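Local coordinates for hypothetical protein yiiM (Escherichia coli, PDB 1O65) that is of unknown function but, as a MOSC-domain protein, may bind molybdenum and act as an oxidoreductase on nitrogenous compounds, at residues Leu78-Glu83 against Glu89-Pro94; Glu52-Ala57 against Gly97-Thr102; Ala188-Met193 against Gln218-Ser223; Arg129-Lys134 against Leu147-Gly152. All coordinates share one frame; numbering follows the deposited sequence.

Contact 1: residues Leu78-Glu83 against Glu89-Pro94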
# COMPACT_ATOMS: atom_id res chain seq x y z
N LEU A 78 -14.53 -1.32 8.24
CA LEU A 78 -15.96 -1.01 8.34
C LEU A 78 -16.67 -1.55 7.09
O LEU A 78 -17.64 -2.31 7.16
CB LEU A 78 -16.20 0.50 8.41
CG LEU A 78 -15.61 1.20 9.64
CD1 LEU A 78 -15.72 2.72 9.48
CD2 LEU A 78 -16.33 0.74 10.91
N TYR A 79 -16.17 -1.18 5.91
CA TYR A 79 -16.75 -1.68 4.67
C TYR A 79 -16.76 -3.21 4.62
O TYR A 79 -17.77 -3.82 4.26
CB TYR A 79 -16.02 -1.10 3.46
CG TYR A 79 -16.51 -1.71 2.15
CD1 TYR A 79 -17.59 -1.19 1.47
CD2 TYR A 79 -15.87 -2.81 1.61
CE1 TYR A 79 -18.03 -1.76 0.29
CE2 TYR A 79 -16.28 -3.37 0.42
CZ TYR A 79 -17.37 -2.85 -0.23
OH TYR A 79 -17.78 -3.43 -1.41
N TRP A 80 -15.66 -3.88 4.94
CA TRP A 80 -15.66 -5.34 4.85
C TRP A 80 -16.59 -5.99 5.85
O TRP A 80 -17.34 -6.91 5.47
CB TRP A 80 -14.26 -5.93 4.92
CG TRP A 80 -13.37 -5.48 3.80
CD1 TRP A 80 -12.18 -4.83 3.93
CD2 TRP A 80 -13.61 -5.61 2.39
NE1 TRP A 80 -11.67 -4.54 2.69
CE2 TRP A 80 -12.52 -5.02 1.72
CE3 TRP A 80 -14.62 -6.18 1.62
CZ2 TRP A 80 -12.41 -4.98 0.32
CZ3 TRP A 80 -14.51 -6.17 0.24
CH2 TRP A 80 -13.41 -5.56 -0.41
N ALA A 81 -16.61 -5.53 7.10
CA ALA A 81 -17.51 -6.09 8.09
C ALA A 81 -18.96 -5.94 7.65
O ALA A 81 -19.74 -6.86 7.86
CB ALA A 81 -17.31 -5.51 9.47
N ARG A 82 -19.32 -4.85 7.01
CA ARG A 82 -20.67 -4.63 6.51
C ARG A 82 -20.96 -5.45 5.26
O ARG A 82 -22.11 -5.64 4.87
CB ARG A 82 -20.86 -3.14 6.24
CG ARG A 82 -22.23 -2.74 5.71
CD ARG A 82 -22.15 -1.38 5.01
NE ARG A 82 -21.52 -0.37 5.85
CZ ARG A 82 -20.61 0.51 5.44
NH1 ARG A 82 -20.17 0.55 4.19
NH2 ARG A 82 -20.12 1.38 6.33
N GLU A 83 -19.92 -5.88 4.55
CA GLU A 83 -20.12 -6.71 3.36
C GLU A 83 -20.18 -8.18 3.74
O GLU A 83 -20.77 -9.02 3.06
CB GLU A 83 -19.02 -6.43 2.34
CG GLU A 83 -19.13 -5.02 1.74
CD GLU A 83 -20.35 -4.93 0.85
OE1 GLU A 83 -20.54 -5.86 0.03
OE2 GLU A 83 -21.11 -3.94 0.98
N GLU A 89 -15.54 -10.57 12.69
CA GLU A 89 -14.45 -10.62 13.63
C GLU A 89 -13.10 -10.69 12.92
O GLU A 89 -12.09 -10.39 13.54
CB GLU A 89 -14.44 -11.81 14.59
CG GLU A 89 -15.63 -12.67 14.74
CD GLU A 89 -15.95 -13.52 13.52
OE1 GLU A 89 -15.24 -14.53 13.35
OE2 GLU A 89 -16.90 -13.15 12.81
N LEU A 90 -13.10 -11.22 11.70
CA LEU A 90 -11.87 -11.34 10.94
C LEU A 90 -11.39 -9.99 10.43
O LEU A 90 -10.20 -9.83 10.19
CB LEU A 90 -12.06 -12.24 9.71
CG LEU A 90 -12.52 -13.67 9.97
CD1 LEU A 90 -12.81 -14.36 8.64
CD2 LEU A 90 -11.51 -14.43 10.82
N PHE A 91 -12.30 -9.04 10.27
CA PHE A 91 -11.92 -7.76 9.69
C PHE A 91 -11.43 -6.77 10.71
O PHE A 91 -12.07 -5.75 11.00
CB PHE A 91 -13.06 -7.24 8.80
CG PHE A 91 -13.30 -8.19 7.64
CD1 PHE A 91 -12.53 -8.15 6.50
CD2 PHE A 91 -14.29 -9.17 7.74
CE1 PHE A 91 -12.74 -9.04 5.46
CE2 PHE A 91 -14.51 -10.05 6.69
CZ PHE A 91 -13.73 -10.00 5.55
N VAL A 92 -10.24 -7.04 11.27
CA VAL A 92 -9.57 -6.19 12.23
C VAL A 92 -8.07 -6.17 11.90
O VAL A 92 -7.57 -7.16 11.36
CB VAL A 92 -9.76 -6.62 13.69
CG1 VAL A 92 -11.21 -6.56 14.15
CG2 VAL A 92 -9.27 -8.04 13.95
N ALA A 93 -7.41 -5.04 12.07
CA ALA A 93 -5.98 -4.96 11.79
C ALA A 93 -5.27 -6.02 12.62
O ALA A 93 -5.69 -6.28 13.75
CB ALA A 93 -5.52 -3.55 12.17
N PRO A 94 -4.25 -6.70 12.11
CA PRO A 94 -3.77 -6.47 10.75
C PRO A 94 -4.10 -7.62 9.82
O PRO A 94 -3.23 -8.15 9.10
CB PRO A 94 -2.25 -6.40 10.99
CG PRO A 94 -2.04 -7.49 12.02
CD PRO A 94 -3.24 -7.42 12.92
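In both W80 and F91 the first torsion sets the ring anti to the carbonyl carbon and beside the backbone N (chi1 -61° and -62°), and the two side chains meet between helix 75-83 of the MOSC domain and the loop that follows it. F91 is the central residue of an inverse gamma turn, a tight bend from which its CB points at the helix. The ring then lies with one face against the root of W80: the CB of W80 sits 3.7 Å from the centroid of the F91 ring, displaced toward the rim, a CH-pi contact. The indole and phenyl planes differ by 29°, but the two rings are offset enough to share little overlap; the five-membered ring of W80 and the F91 ring have centroids 5.5 Å apart. F91 therefore packs on the methylene and CG of W80 while the rest of the indole runs on, away from the loop. There it meets F96 and helix 144-151, and its NE1 is hydrogen-bonded to Y72 OH. F91 in turn meets the nearly parallel ring of F139 and touches I141 and Y77, so it is covered by aromatic and aliphatic groups. A81 lies beside the pair, its backbone N 4.3 Å from CG of F91. The shortest approach joins W80 CB to F91 CD1, at 3.2 Å.

Contact 2: residues Glu52-Ala57 against Gly97-Thr102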
# COMPACT_ATOMS: atom_id res chain seq x y z
N GLU A 52 12.59 -4.14 11.69
CA GLU A 52 13.29 -5.21 12.41
C GLU A 52 12.29 -6.19 13.04
O GLU A 52 11.39 -5.79 13.78
CB GLU A 52 14.15 -4.59 13.52
CG GLU A 52 15.58 -4.31 13.08
CD GLU A 52 16.26 -5.57 12.59
OE1 GLU A 52 16.04 -6.65 13.18
OE2 GLU A 52 17.03 -5.49 11.62
N GLY A 53 12.44 -7.47 12.72
CA GLY A 53 11.55 -8.48 13.24
C GLY A 53 10.41 -8.84 12.29
O GLY A 53 9.76 -9.87 12.51
N ASP A 54 10.14 -8.03 11.28
CA ASP A 54 9.08 -8.31 10.32
C ASP A 54 9.60 -9.18 9.19
O ASP A 54 10.75 -9.04 8.77
CB ASP A 54 8.48 -7.02 9.76
CG ASP A 54 7.20 -7.23 8.99
OD1 ASP A 54 6.29 -7.96 9.45
OD2 ASP A 54 7.06 -6.63 7.90
N GLU A 55 8.77 -10.06 8.65
CA GLU A 55 9.18 -10.98 7.61
C GLU A 55 10.29 -10.43 6.71
O GLU A 55 10.06 -9.72 5.74
CB GLU A 55 8.04 -11.53 6.78
CG GLU A 55 8.45 -12.58 5.77
CD GLU A 55 9.41 -13.64 6.25
OE1 GLU A 55 9.08 -14.47 7.12
OE2 GLU A 55 10.56 -13.68 5.75
N GLN A 56 11.49 -10.85 7.05
CA GLN A 56 12.75 -10.53 6.44
C GLN A 56 13.24 -11.62 5.49
O GLN A 56 12.45 -12.20 4.75
CB GLN A 56 13.81 -10.35 7.55
CG GLN A 56 13.84 -8.99 8.18
CD GLN A 56 14.14 -9.00 9.66
OE1 GLN A 56 14.92 -8.19 10.17
NE2 GLN A 56 13.52 -9.94 10.38
N ALA A 57 14.53 -11.93 5.54
CA ALA A 57 15.14 -12.96 4.73
C ALA A 57 14.62 -14.34 5.06
O ALA A 57 13.50 -14.71 4.77
CB ALA A 57 16.65 -12.92 4.80
N GLY A 97 -2.38 -8.05 6.49
CA GLY A 97 -0.93 -8.15 6.46
C GLY A 97 -0.21 -6.81 6.64
O GLY A 97 1.03 -6.76 6.60
N GLU A 98 -0.90 -5.73 6.96
CA GLU A 98 -0.28 -4.44 7.11
C GLU A 98 0.69 -4.30 8.26
O GLU A 98 0.60 -4.90 9.33
CB GLU A 98 -1.36 -3.35 7.23
CG GLU A 98 -2.18 -3.42 8.50
CD GLU A 98 -3.47 -4.20 8.28
OE1 GLU A 98 -3.42 -5.22 7.57
OE2 GLU A 98 -4.53 -3.79 8.80
N ASN A 99 1.67 -3.41 8.06
CA ASN A 99 2.59 -3.04 9.14
C ASN A 99 2.05 -1.78 9.82
O ASN A 99 2.22 -1.61 11.02
CB ASN A 99 3.98 -2.73 8.62
CG ASN A 99 4.57 -3.86 7.81
OD1 ASN A 99 4.83 -3.68 6.61
ND2 ASN A 99 4.79 -4.99 8.47
N LEU A 100 1.43 -0.91 9.00
CA LEU A 100 0.94 0.37 9.51
C LEU A 100 -0.58 0.50 9.46
O LEU A 100 -1.20 0.36 8.42
CB LEU A 100 1.56 1.53 8.74
CG LEU A 100 3.09 1.64 8.74
CD1 LEU A 100 3.56 2.89 8.00
CD2 LEU A 100 3.63 1.63 10.16
N SER A 101 -1.18 0.85 10.61
CA SER A 101 -2.64 0.96 10.66
C SER A 101 -3.02 2.35 11.17
O SER A 101 -2.50 2.78 12.20
CB SER A 101 -3.24 -0.13 11.52
OG SER A 101 -4.64 0.04 11.68
N THR A 102 -3.90 3.04 10.46
CA THR A 102 -4.34 4.37 10.78
C THR A 102 -5.81 4.69 10.42
O THR A 102 -6.54 3.96 9.76
CB THR A 102 -3.59 5.41 9.88
OG1 THR A 102 -3.90 5.07 8.52
CG2 THR A 102 -2.11 5.49 10.11
O HOH W 1 5.47 -5.74 5.05
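D54 and N99 meet through a single direct bond, in which N99 ND2 donates to D54 OD2 over 2.9 Å. It ties the loop after strand 50-51 to N99, beside strand 100-102, a strand of the large mixed sheet of the MOSC fold. The carboxylate and amide planes are almost perpendicular, and the amide nitrogen meets OD2 from above the carboxylate plane, with a bent N-H...O angle of 136°. Water 1 bridges the same two groups: it donates to N99 OD1 at 2.7 Å and, weakly, to D54 OD2 at 3.4 Å. With CG anti to the backbone N (chi1 -168°), D54 carries its carboxylate across toward N99.

Farther out, each group has partners that fix its rotation. The other carboxylate oxygen, OD1 of D54, forms a salt bridge with K37 NZ and accepts from G22 N; the lysine probably helps stabilise the negative charge of this buried aspartate. N99 OD1 accepts from C70 N of strand 69-73, and ND2 has Y20 O of strand 14-21 as a second acceptor. The amide thus faces the two strands that pair with strand 100-102 as well as D54, and the backbone of N99 pairs with the same residues, Y20 and C70. Across the contact, D54 OD1 remains 3.5 Å from N99 ND2, at an angle too poor for bonding.

Contact 3: residues Ala188-Met193 against Gln218-Ser223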
# COMPACT_ATOMS: atom_id res chain seq x y z
N ALA A 188 -6.59 2.58 -10.26
CA ALA A 188 -7.54 2.59 -11.35
C ALA A 188 -6.88 2.45 -12.71
O ALA A 188 -7.37 1.82 -13.66
CB ALA A 188 -8.37 3.91 -11.33
N ILE A 189 -5.77 3.14 -12.89
CA ILE A 189 -4.99 3.06 -14.11
C ILE A 189 -4.49 1.62 -14.30
O ILE A 189 -4.37 1.13 -15.42
CB ILE A 189 -3.76 4.00 -14.05
CG1 ILE A 189 -4.22 5.46 -14.05
CG2 ILE A 189 -2.84 3.68 -15.21
CD1 ILE A 189 -3.15 6.51 -13.84
N ALA A 190 -4.09 0.96 -13.24
CA ALA A 190 -3.58 -0.40 -13.37
C ALA A 190 -4.69 -1.42 -13.62
O ALA A 190 -4.46 -2.30 -14.43
CB ALA A 190 -2.85 -0.88 -12.11
N TRP A 191 -5.82 -1.28 -12.91
CA TRP A 191 -6.80 -2.36 -12.97
C TRP A 191 -8.21 -2.03 -13.38
O TRP A 191 -9.02 -2.95 -13.53
CB TRP A 191 -6.88 -2.97 -11.54
CG TRP A 191 -5.60 -3.40 -10.92
CD1 TRP A 191 -4.66 -4.23 -11.47
CD2 TRP A 191 -5.09 -3.04 -9.63
NE1 TRP A 191 -3.64 -4.41 -10.60
CE2 TRP A 191 -3.86 -3.70 -9.46
CE3 TRP A 191 -5.57 -2.25 -8.58
CZ2 TRP A 191 -3.07 -3.58 -8.30
CZ3 TRP A 191 -4.79 -2.14 -7.44
CH2 TRP A 191 -3.55 -2.78 -7.31
N HIS A 192 -8.62 -0.76 -13.51
CA HIS A 192 -10.01 -0.48 -13.86
C HIS A 192 -10.20 0.06 -15.26
O HIS A 192 -11.22 -0.23 -15.89
CB HIS A 192 -10.61 0.54 -12.86
CG HIS A 192 -10.62 0.11 -11.43
ND1 HIS A 192 -10.77 0.99 -10.40
CD2 HIS A 192 -10.45 -1.09 -10.84
CE1 HIS A 192 -10.73 0.37 -9.24
NE2 HIS A 192 -10.53 -0.93 -9.48
N MET A 193 -9.30 0.89 -15.77
CA MET A 193 -9.51 1.45 -17.09
C MET A 193 -8.95 0.62 -18.22
O MET A 193 -8.07 -0.23 -18.06
CB MET A 193 -8.99 2.87 -17.21
CG MET A 193 -7.77 3.28 -16.43
SD MET A 193 -6.81 4.57 -17.28
CE MET A 193 -5.80 3.57 -18.35
N GLN A 218 5.64 0.13 -18.17
CA GLN A 218 6.42 0.23 -19.42
C GLN A 218 6.11 -0.94 -20.35
O GLN A 218 6.03 -0.77 -21.57
CB GLN A 218 7.91 0.31 -19.13
CG GLN A 218 8.77 0.52 -20.37
CD GLN A 218 8.53 1.84 -21.06
OE1 GLN A 218 8.86 2.94 -20.60
NE2 GLN A 218 7.93 1.76 -22.25
N LYS A 219 5.94 -2.16 -19.80
CA LYS A 219 5.58 -3.29 -20.66
C LYS A 219 4.26 -3.03 -21.38
O LYS A 219 4.13 -3.45 -22.54
CB LYS A 219 5.52 -4.65 -20.01
CG LYS A 219 6.83 -5.19 -19.48
CD LYS A 219 7.90 -5.18 -20.54
CE LYS A 219 9.14 -5.99 -20.12
NZ LYS A 219 10.11 -5.97 -21.26
N ARG A 220 3.31 -2.35 -20.74
CA ARG A 220 2.05 -2.11 -21.45
C ARG A 220 2.24 -1.15 -22.62
O ARG A 220 1.64 -1.39 -23.68
CB ARG A 220 0.98 -1.56 -20.51
CG ARG A 220 0.51 -2.63 -19.49
CD ARG A 220 -0.53 -1.95 -18.59
NE ARG A 220 -0.87 -2.76 -17.44
CZ ARG A 220 -1.90 -2.49 -16.64
NH1 ARG A 220 -2.65 -1.42 -16.91
NH2 ARG A 220 -2.15 -3.28 -15.62
N ARG A 221 3.07 -0.11 -22.46
CA ARG A 221 3.23 0.85 -23.55
C ARG A 221 3.82 0.18 -24.79
O ARG A 221 3.32 0.46 -25.88
CB ARG A 221 4.07 2.08 -23.19
CG ARG A 221 3.62 2.79 -21.91
CD ARG A 221 4.25 4.15 -21.76
NE ARG A 221 3.81 5.10 -22.80
CZ ARG A 221 4.53 6.17 -23.10
NH1 ARG A 221 5.69 6.38 -22.43
NH2 ARG A 221 4.13 7.02 -24.03
N LEU A 222 4.79 -0.70 -24.60
CA LEU A 222 5.47 -1.35 -25.71
C LEU A 222 4.68 -2.49 -26.33
O LEU A 222 4.73 -2.69 -27.55
CB LEU A 222 6.86 -1.84 -25.26
CG LEU A 222 7.85 -0.69 -24.95
CD1 LEU A 222 9.07 -1.24 -24.23
CD2 LEU A 222 8.29 -0.02 -26.25
N SER A 223 3.90 -3.21 -25.52
CA SER A 223 3.14 -4.33 -26.06
C SER A 223 1.80 -3.87 -26.60
O SER A 223 1.22 -4.52 -27.46
CB SER A 223 2.93 -5.41 -24.98
OG SER A 223 1.87 -5.02 -24.13
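The carbonyl oxygen of A190 is gripped by both terminal nitrogens of one guanidinium. R220 NH2 donates to A190 O at 2.8 Å with an N-H...O angle of 158°, the shortest and straightest bond between the segments, and NH1 adds a weak one to A190 O at 3.2 Å. A second weak bond runs from R220 NH1 to I189 O, over 3.4 Å. The main bond lies in the carbonyl plane, on a lone pair of A190 O, and the oxygen is only 3° out of the guanidinium plane; the arginine presents its edge to the backbone.

Both carbonyls belong to the last turn of helix 183-191, whose C-terminal end R220 reaches from the side of helix 211-223. These are the first and third helices of the YiiM-like three-helix domain. R220 spans the gap, 10.0 Å between the CA atoms of A190 and R220, with a chain extended from CG to NE. The methyl of A190 comes no nearer than 4.3 Å, from CB to R220 NH2, and packs instead on W213 and M217 of helix 211-223.

R220 NH2 also forms a salt bridge with E227, while NH1 has a weak bond to Y200 OH of helix 197-204, and F229 and I226 pack against the side chain. The buried arginine is thus shared between a carboxylate and carbonyls at the negative end of a helix dipole, surroundings that would probably stabilise its positive charge while holding the two helices together.

Contact 4: residues Arg129-Lys134 against Leu147-Gly152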
# COMPACT_ATOMS: atom_id res chain seq x y z
N ARG A 129 -1.08 -1.35 -3.01
CA ARG A 129 -0.85 -2.76 -2.70
C ARG A 129 -1.66 -3.60 -3.69
O ARG A 129 -2.82 -3.30 -3.99
CB ARG A 129 -1.22 -3.05 -1.25
CG ARG A 129 -0.96 -4.50 -0.78
CD ARG A 129 -2.22 -5.35 -1.00
NE ARG A 129 -2.15 -6.60 -0.25
CZ ARG A 129 -2.33 -6.71 1.06
NH1 ARG A 129 -2.60 -5.63 1.80
NH2 ARG A 129 -2.19 -7.91 1.63
N SER A 130 -1.06 -4.61 -4.23
CA SER A 130 -1.59 -5.56 -5.19
C SER A 130 -2.26 -6.78 -4.57
O SER A 130 -1.57 -7.74 -4.24
CB SER A 130 -0.40 -6.12 -6.01
OG SER A 130 -0.34 -5.58 -7.30
N PRO A 131 -3.57 -6.84 -4.54
CA PRO A 131 -4.28 -8.00 -4.01
C PRO A 131 -3.78 -9.29 -4.64
O PRO A 131 -3.54 -9.38 -5.84
CB PRO A 131 -5.73 -7.76 -4.34
CG PRO A 131 -5.82 -6.55 -5.15
CD PRO A 131 -4.50 -5.85 -5.13
N CYS A 132 -3.58 -10.28 -3.83
CA CYS A 132 -3.09 -11.60 -4.18
C CYS A 132 -4.05 -12.67 -3.66
O CYS A 132 -4.67 -12.51 -2.61
CB CYS A 132 -1.71 -11.74 -3.54
SG CYS A 132 -0.92 -13.34 -3.51
N TYR A 133 -4.20 -13.76 -4.39
CA TYR A 133 -5.02 -14.89 -4.07
C TYR A 133 -4.73 -15.50 -2.71
O TYR A 133 -5.61 -16.20 -2.18
CB TYR A 133 -4.89 -15.99 -5.17
CG TYR A 133 -3.55 -16.68 -5.07
CD1 TYR A 133 -2.42 -16.13 -5.65
CD2 TYR A 133 -3.42 -17.86 -4.35
CE1 TYR A 133 -1.18 -16.75 -5.52
CE2 TYR A 133 -2.19 -18.48 -4.21
CZ TYR A 133 -1.08 -17.92 -4.81
OH TYR A 133 0.14 -18.55 -4.68
N LYS A 134 -3.56 -15.34 -2.11
CA LYS A 134 -3.37 -15.90 -0.75
C LYS A 134 -4.47 -15.37 0.17
O LYS A 134 -4.99 -16.07 1.04
CB LYS A 134 -2.02 -15.57 -0.15
CG LYS A 134 -0.80 -15.78 -0.98
CD LYS A 134 -0.50 -17.21 -1.36
CE LYS A 134 0.84 -17.32 -2.07
NZ LYS A 134 1.95 -16.72 -1.28
N LEU A 147 -12.45 -8.65 -5.07
CA LEU A 147 -13.18 -7.59 -4.39
C LEU A 147 -12.26 -6.44 -4.05
O LEU A 147 -12.56 -5.31 -4.44
CB LEU A 147 -13.90 -8.18 -3.18
CG LEU A 147 -15.40 -8.42 -3.20
CD1 LEU A 147 -16.04 -8.57 -4.57
CD2 LEU A 147 -15.70 -9.69 -2.38
N MET A 148 -11.13 -6.66 -3.36
CA MET A 148 -10.23 -5.55 -3.06
C MET A 148 -9.84 -4.78 -4.32
O MET A 148 -9.95 -3.54 -4.36
CB MET A 148 -8.93 -5.95 -2.38
CG MET A 148 -9.01 -6.80 -1.15
SD MET A 148 -7.40 -7.29 -0.55
CE MET A 148 -6.61 -5.71 -0.28
N GLN A 149 -9.38 -5.50 -5.35
CA GLN A 149 -8.98 -4.83 -6.59
C GLN A 149 -10.11 -4.05 -7.24
O GLN A 149 -9.90 -2.89 -7.68
CB GLN A 149 -8.36 -5.82 -7.57
CG GLN A 149 -7.70 -5.14 -8.77
CD GLN A 149 -7.31 -6.20 -9.79
OE1 GLN A 149 -6.30 -6.88 -9.65
NE2 GLN A 149 -8.15 -6.35 -10.81
N ASN A 150 -11.31 -4.61 -7.28
CA ASN A 150 -12.46 -3.93 -7.86
C ASN A 150 -12.88 -2.67 -7.12
O ASN A 150 -13.20 -1.65 -7.71
CB ASN A 150 -13.66 -4.88 -7.92
CG ASN A 150 -13.60 -5.96 -8.97
OD1 ASN A 150 -12.69 -6.03 -9.80
ND2 ASN A 150 -14.58 -6.87 -8.95
N THR A 151 -12.81 -2.65 -5.79
CA THR A 151 -13.26 -1.47 -5.03
C THR A 151 -12.14 -0.46 -4.89
O THR A 151 -12.32 0.70 -4.55
CB THR A 151 -13.72 -1.92 -3.63
OG1 THR A 151 -12.61 -2.57 -2.97
CG2 THR A 151 -14.92 -2.83 -3.75
N GLY A 152 -10.91 -0.94 -5.11
CA GLY A 152 -9.75 -0.05 -4.97
C GLY A 152 -9.31 0.02 -3.52
O GLY A 152 -8.37 0.75 -3.20
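The contact is apolar where P131 presses on the helix. P131 CG lies 3.6 Å from Q149 CB, and the two side chains cross at about a right angle. On the preceding residue of the helix, P131 CB reaches M148 CB at 4.2 Å and touches M148 SD at a similar distance. The methionine chain bends back at its last torsion (chi3 58°), which brings its CE to within 4.5 Å of R129 CD, a looser touch. P131, in the loop between strand 121-128 and helix 134-138, thus rests on helix 144-151 of the MOSC fold, with W191 of helix 183-191 packed against both P131 and Q149.

Polar groups of the contact are satisfied outside it. R129 NH2 donates to F96 O, and Q149 OE1 accepts from R232 NH2; the same arginine bonds P131 O through NH1, so one guanidinium serves both segments.

A capping bond lies near the start of helix 134-138, where K134 N donates to C132 SG at 3.6 Å, nearly straight at 172°. At the C-terminal end of helix 144-151, the backbone bond from G152 N to M148 O, 2.9 Å, closes the last turn as G152 takes positive phi (85°).

In the fold
Contacts 1, 2 and 4 lie within the MOSC domain, and contact 3 in the three-helix domain. Contact 1 is nested in the loop that contact 2 closes; their centres are about 19 Å apart, and A93 CB meets E98 OE2 at 3.5 Å. Contact 4 adjoins contact 1, about 15 Å away centre to centre, through W80 CH2 packed on L147 CB at 3.8 Å. Contact 4 also touches contact 3: H192 NE2 probably hydrogen-bonds Q149 O at 2.7 Å, while W191 CH2 packs on R129 O at 3.4 Å. Contacts 3 and 4 thus meet where the three-helix region packs on the MOSC fold. Contacts 2 and 3, about 29 Å apart between centres, sit on opposite sides of the chain's centre.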